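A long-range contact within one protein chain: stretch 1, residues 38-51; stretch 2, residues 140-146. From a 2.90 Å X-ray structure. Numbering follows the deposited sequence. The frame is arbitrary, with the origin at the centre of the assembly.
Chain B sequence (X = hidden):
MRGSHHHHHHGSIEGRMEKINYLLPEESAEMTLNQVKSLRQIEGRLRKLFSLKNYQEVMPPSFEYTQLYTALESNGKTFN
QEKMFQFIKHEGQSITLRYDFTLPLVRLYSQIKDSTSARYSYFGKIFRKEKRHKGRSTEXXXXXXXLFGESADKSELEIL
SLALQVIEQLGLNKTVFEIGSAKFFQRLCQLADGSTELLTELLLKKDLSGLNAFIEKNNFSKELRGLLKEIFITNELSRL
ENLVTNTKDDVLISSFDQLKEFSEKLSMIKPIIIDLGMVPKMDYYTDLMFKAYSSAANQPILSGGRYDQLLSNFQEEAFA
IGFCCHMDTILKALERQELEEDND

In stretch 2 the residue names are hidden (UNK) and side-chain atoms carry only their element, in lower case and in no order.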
# COMPACT_ATOMS: atom_id res chain seq x y z
N SER B 38 -27.38 0.01 23.11
CA SER B 38 -27.02 1.13 23.98
C SER B 38 -26.46 2.27 23.16
O SER B 38 -26.96 3.39 23.22
CB SER B 38 -25.96 0.73 25.01
OG SER B 38 -26.41 -0.33 25.82
N LEU B 39 -25.41 1.98 22.40
CA LEU B 39 -24.77 2.99 21.58
C LEU B 39 -25.81 3.75 20.79
O LEU B 39 -25.81 4.97 20.78
CB LEU B 39 -23.74 2.34 20.64
CG LEU B 39 -22.72 3.17 19.83
CD1 LEU B 39 -23.34 3.62 18.53
CD2 LEU B 39 -22.21 4.35 20.65
N ARG B 40 -26.72 3.03 20.13
CA ARG B 40 -27.75 3.70 19.34
C ARG B 40 -28.77 4.42 20.23
O ARG B 40 -29.37 5.40 19.81
CB ARG B 40 -28.44 2.71 18.40
CG ARG B 40 -27.51 2.06 17.36
CD ARG B 40 -26.81 3.05 16.43
NE ARG B 40 -25.98 2.35 15.43
CZ ARG B 40 -24.81 2.79 14.99
NH1 ARG B 40 -24.31 3.92 15.47
NH2 ARG B 40 -24.12 2.12 14.08
N GLN B 41 -28.96 3.94 21.46
CA GLN B 41 -29.88 4.61 22.38
C GLN B 41 -29.29 6.00 22.65
O GLN B 41 -29.88 7.03 22.31
CB GLN B 41 -29.97 3.84 23.70
CG GLN B 41 -31.32 3.18 23.95
CD GLN B 41 -31.27 2.18 25.12
OE1 GLN B 41 -31.48 0.97 24.94
NE2 GLN B 41 -30.99 2.70 26.33
N ILE B 42 -28.12 6.00 23.28
CA ILE B 42 -27.42 7.23 23.60
C ILE B 42 -27.38 8.18 22.42
O ILE B 42 -27.60 9.37 22.58
CB ILE B 42 -26.01 6.91 24.07
CG1 ILE B 42 -26.09 6.14 25.38
CG2 ILE B 42 -25.21 8.17 24.24
CD1 ILE B 42 -24.79 5.65 25.88
N GLU B 43 -27.11 7.67 21.23
CA GLU B 43 -27.08 8.53 20.04
C GLU B 43 -28.42 9.21 19.83
O GLU B 43 -28.50 10.40 19.53
CB GLU B 43 -26.77 7.74 18.78
CG GLU B 43 -25.39 7.19 18.67
CD GLU B 43 -25.04 6.96 17.23
OE1 GLU B 43 -25.90 6.41 16.51
OE2 GLU B 43 -23.92 7.32 16.83
N GLY B 44 -29.49 8.41 19.94
CA GLY B 44 -30.83 8.92 19.74
C GLY B 44 -31.05 10.13 20.60
O GLY B 44 -31.60 11.15 20.15
N ARG B 45 -30.61 10.01 21.85
CA ARG B 45 -30.74 11.08 22.82
C ARG B 45 -29.87 12.26 22.47
O ARG B 45 -30.36 13.37 22.29
CB ARG B 45 -30.40 10.56 24.21
CG ARG B 45 -31.30 9.42 24.62
CD ARG B 45 -31.53 9.43 26.10
NE ARG B 45 -30.45 8.77 26.81
CZ ARG B 45 -30.32 7.45 26.89
NH1 ARG B 45 -31.20 6.66 26.30
NH2 ARG B 45 -29.30 6.93 27.56
N LEU B 46 -28.56 12.02 22.35
CA LEU B 46 -27.63 13.08 21.99
C LEU B 46 -28.02 13.77 20.69
O LEU B 46 -27.78 14.96 20.53
CB LEU B 46 -26.20 12.55 21.88
CG LEU B 46 -25.65 11.91 23.16
CD1 LEU B 46 -24.15 11.84 23.05
CD2 LEU B 46 -26.04 12.74 24.36
N ARG B 47 -28.61 13.05 19.74
CA ARG B 47 -29.01 13.69 18.49
C ARG B 47 -30.12 14.71 18.75
O ARG B 47 -30.09 15.81 18.20
CB ARG B 47 -29.47 12.66 17.45
CG ARG B 47 -28.34 12.04 16.63
CD ARG B 47 -28.67 11.99 15.15
NE ARG B 47 -27.54 11.49 14.39
CZ ARG B 47 -27.06 10.26 14.50
NH1 ARG B 47 -27.62 9.42 15.35
NH2 ARG B 47 -26.00 9.89 13.78
N LYS B 48 -31.10 14.35 19.58
CA LYS B 48 -32.17 15.30 19.89
C LYS B 48 -31.45 16.53 20.42
O LYS B 48 -31.51 17.62 19.84
CB LYS B 48 -33.14 14.75 20.96
CG LYS B 48 -33.75 13.37 20.68
CD LYS B 48 -35.19 13.39 20.13
CE LYS B 48 -35.72 11.95 19.85
NZ LYS B 48 -37.06 11.91 19.17
N LEU B 49 -30.73 16.33 21.52
CA LEU B 49 -29.99 17.38 22.20
C LEU B 49 -29.19 18.31 21.30
O LEU B 49 -29.31 19.52 21.40
CB LEU B 49 -29.07 16.74 23.23
CG LEU B 49 -28.14 17.69 23.97
CD1 LEU B 49 -28.95 18.76 24.69
CD2 LEU B 49 -27.31 16.88 24.95
N PHE B 50 -28.37 17.75 20.43
CA PHE B 50 -27.56 18.56 19.53
C PHE B 50 -28.37 19.31 18.50
O PHE B 50 -28.07 20.45 18.17
CB PHE B 50 -26.55 17.69 18.79
CG PHE B 50 -25.51 17.05 19.67
CD1 PHE B 50 -24.73 16.00 19.18
CD2 PHE B 50 -25.31 17.49 20.98
CE1 PHE B 50 -23.78 15.40 19.98
CE2 PHE B 50 -24.36 16.89 21.78
CZ PHE B 50 -23.59 15.84 21.29
N SER B 51 -29.38 18.64 17.97
CA SER B 51 -30.26 19.22 16.94
C SER B 51 -31.12 20.33 17.51
O SER B 51 -31.47 21.27 16.80
CB SER B 51 -31.15 18.13 16.35
OG SER B 51 -31.91 17.50 17.37
N UNK B 140 -12.40 3.06 17.49
CA UNK B 140 -12.91 3.98 18.49
C UNK B 140 -14.05 4.82 18.01
O UNK B 140 -13.87 5.68 17.14
o UNK B 140 -9.47 4.49 19.12
n UNK B 140 -10.85 3.17 20.27
c UNK B 140 -10.60 4.17 19.44
c UNK B 140 -11.79 4.91 18.92
N UNK B 141 -15.21 4.60 18.62
CA UNK B 141 -16.43 5.33 18.29
C UNK B 141 -16.51 6.58 19.15
O UNK B 141 -16.45 6.51 20.37
c UNK B 141 -18.86 4.86 17.78
c UNK B 141 -21.13 5.58 16.30
o UNK B 141 -22.23 5.92 15.56
c UNK B 141 -17.64 4.46 18.57
c UNK B 141 -19.16 4.23 16.58
c UNK B 141 -19.72 5.88 18.22
c UNK B 141 -20.85 6.24 17.48
c UNK B 141 -20.29 4.58 15.85
N UNK B 142 -16.65 7.73 18.52
CA UNK B 142 -16.74 8.93 19.28
C UNK B 142 -17.97 9.70 18.83
O UNK B 142 -18.51 9.44 17.75
c UNK B 142 -14.24 9.02 19.05
o UNK B 142 -13.04 10.76 17.94
c UNK B 142 -15.52 9.79 19.05
c UNK B 142 -13.04 9.91 18.82
n UNK B 142 -12.01 9.73 19.63
N UNK B 143 -18.40 10.62 19.69
CA UNK B 143 -19.52 11.53 19.41
C UNK B 143 -19.05 12.89 19.93
O UNK B 143 -18.62 13.01 21.07
c UNK B 143 -21.27 9.74 19.78
c UNK B 143 -21.93 12.08 19.71
c UNK B 143 -22.57 9.32 20.41
c UNK B 143 -20.83 11.15 20.15
N UNK B 144 -19.10 13.92 19.10
CA UNK B 144 -18.64 15.20 19.57
C UNK B 144 -19.20 16.35 18.76
O UNK B 144 -19.89 16.13 17.77
N UNK B 145 -18.88 17.57 19.19
CA UNK B 145 -19.35 18.78 18.52
C UNK B 145 -18.22 19.81 18.45
O UNK B 145 -17.27 19.76 19.23
c UNK B 145 -21.76 18.55 19.19
c UNK B 145 -20.12 19.68 20.73
c UNK B 145 -20.53 19.43 19.28
c UNK B 145 -21.13 20.48 21.49
N UNK B 146 -18.33 20.72 17.49
CA UNK B 146 -17.33 21.77 17.30
C UNK B 146 -18.05 23.10 17.15
O UNK B 146 -19.05 23.20 16.44
o UNK B 146 -14.61 19.02 17.72
c UNK B 146 -16.51 21.52 16.04
c UNK B 146 -15.81 20.19 15.99
c UNK B 146 -14.70 20.07 17.03
o UNK B 146 -13.91 21.03 17.13

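Position 140 carries two side-chain carbons, the second bonded to one oxygen and one nitrogen, and touches nothing on the helix. This short amide is Asn140; an uncharged polar group suits a partly exposed site.

At position 141 one carbon leads to a six-carbon ring bearing a single oxygen. That oxygen lies 2.5 Å from Glu43 OE2 and 2.9 Å from Arg40 NH1, while Leu39 CD1 sits over one ring face, 4.0 Å from the centroid. The residue is Tyr141, its CA-to-CB bond pointing toward the helix. Leu39 CD1 is 3.7 Å from Tyr141 CZ. Tyr141 OH donates a short hydrogen bond to Glu43 OE2 and accepts one from Arg40 NH1. A hydroxyl can do both at once, so tyrosine answers an acid and a base one helical turn apart.

Position 142 has three carbons, the third carrying one oxygen and one nitrogen, and touches nothing on stretch 1. It is Gln142. Its CA-to-CB bond points away from the helix, and a polar amide suits this partly exposed site.

Position 143 has four carbons, forked at the first with one arm two carbons long. The long arm's end carbon lies 3.9 Å from Glu43 CG, the short arm's carbon 3.8 Å from Phe50 CE1, at that ring's edge; both are 4.0 Å from Leu46 CD1. This is Ile143, whose CD1 and CG2 are those carbons. A branched aliphatic chain thus spans three helical residues, including the methylene part of the acid.

Position 144 has no side-chain atoms, and none of stretch 1 lies within 5.5 Å of an ideal CB. It is Gly144; the helix contact needs no side chain here, since one would point away.

Position 145 repeats the forked four-carbon pattern. Its short-arm carbon lies over one face of Phe50, 3.7 Å from the ring centroid and nearly on the ring normal. This is Ile145, its CG2 making a CH-pi contact suited to a methyl at the branch.

Position 146 ends three carbons with two oxygens, out of reach of the helix: Glu146. Both carboxylate oxygens are hydrogen-bonded elsewhere in the structure.

Helix and strand run almost parallel, 5° between their directions, their axes 10.6 Å apart at closest approach, so alternate strand residues 141, 143 and 145 meet successive turns of the helix. The Tyr141 end combines hydrogen bonds with apolar packing on Leu39; the far end is apolar. Arg40 NH1 also bridges to Glu43 OE1 at 3.1 Å, tying the charged pair together around the tyrosine hydroxyl, while Leu46 and Phe50 pack against the isoleucines.

Stretch 2 (140-146) NYQIGIE
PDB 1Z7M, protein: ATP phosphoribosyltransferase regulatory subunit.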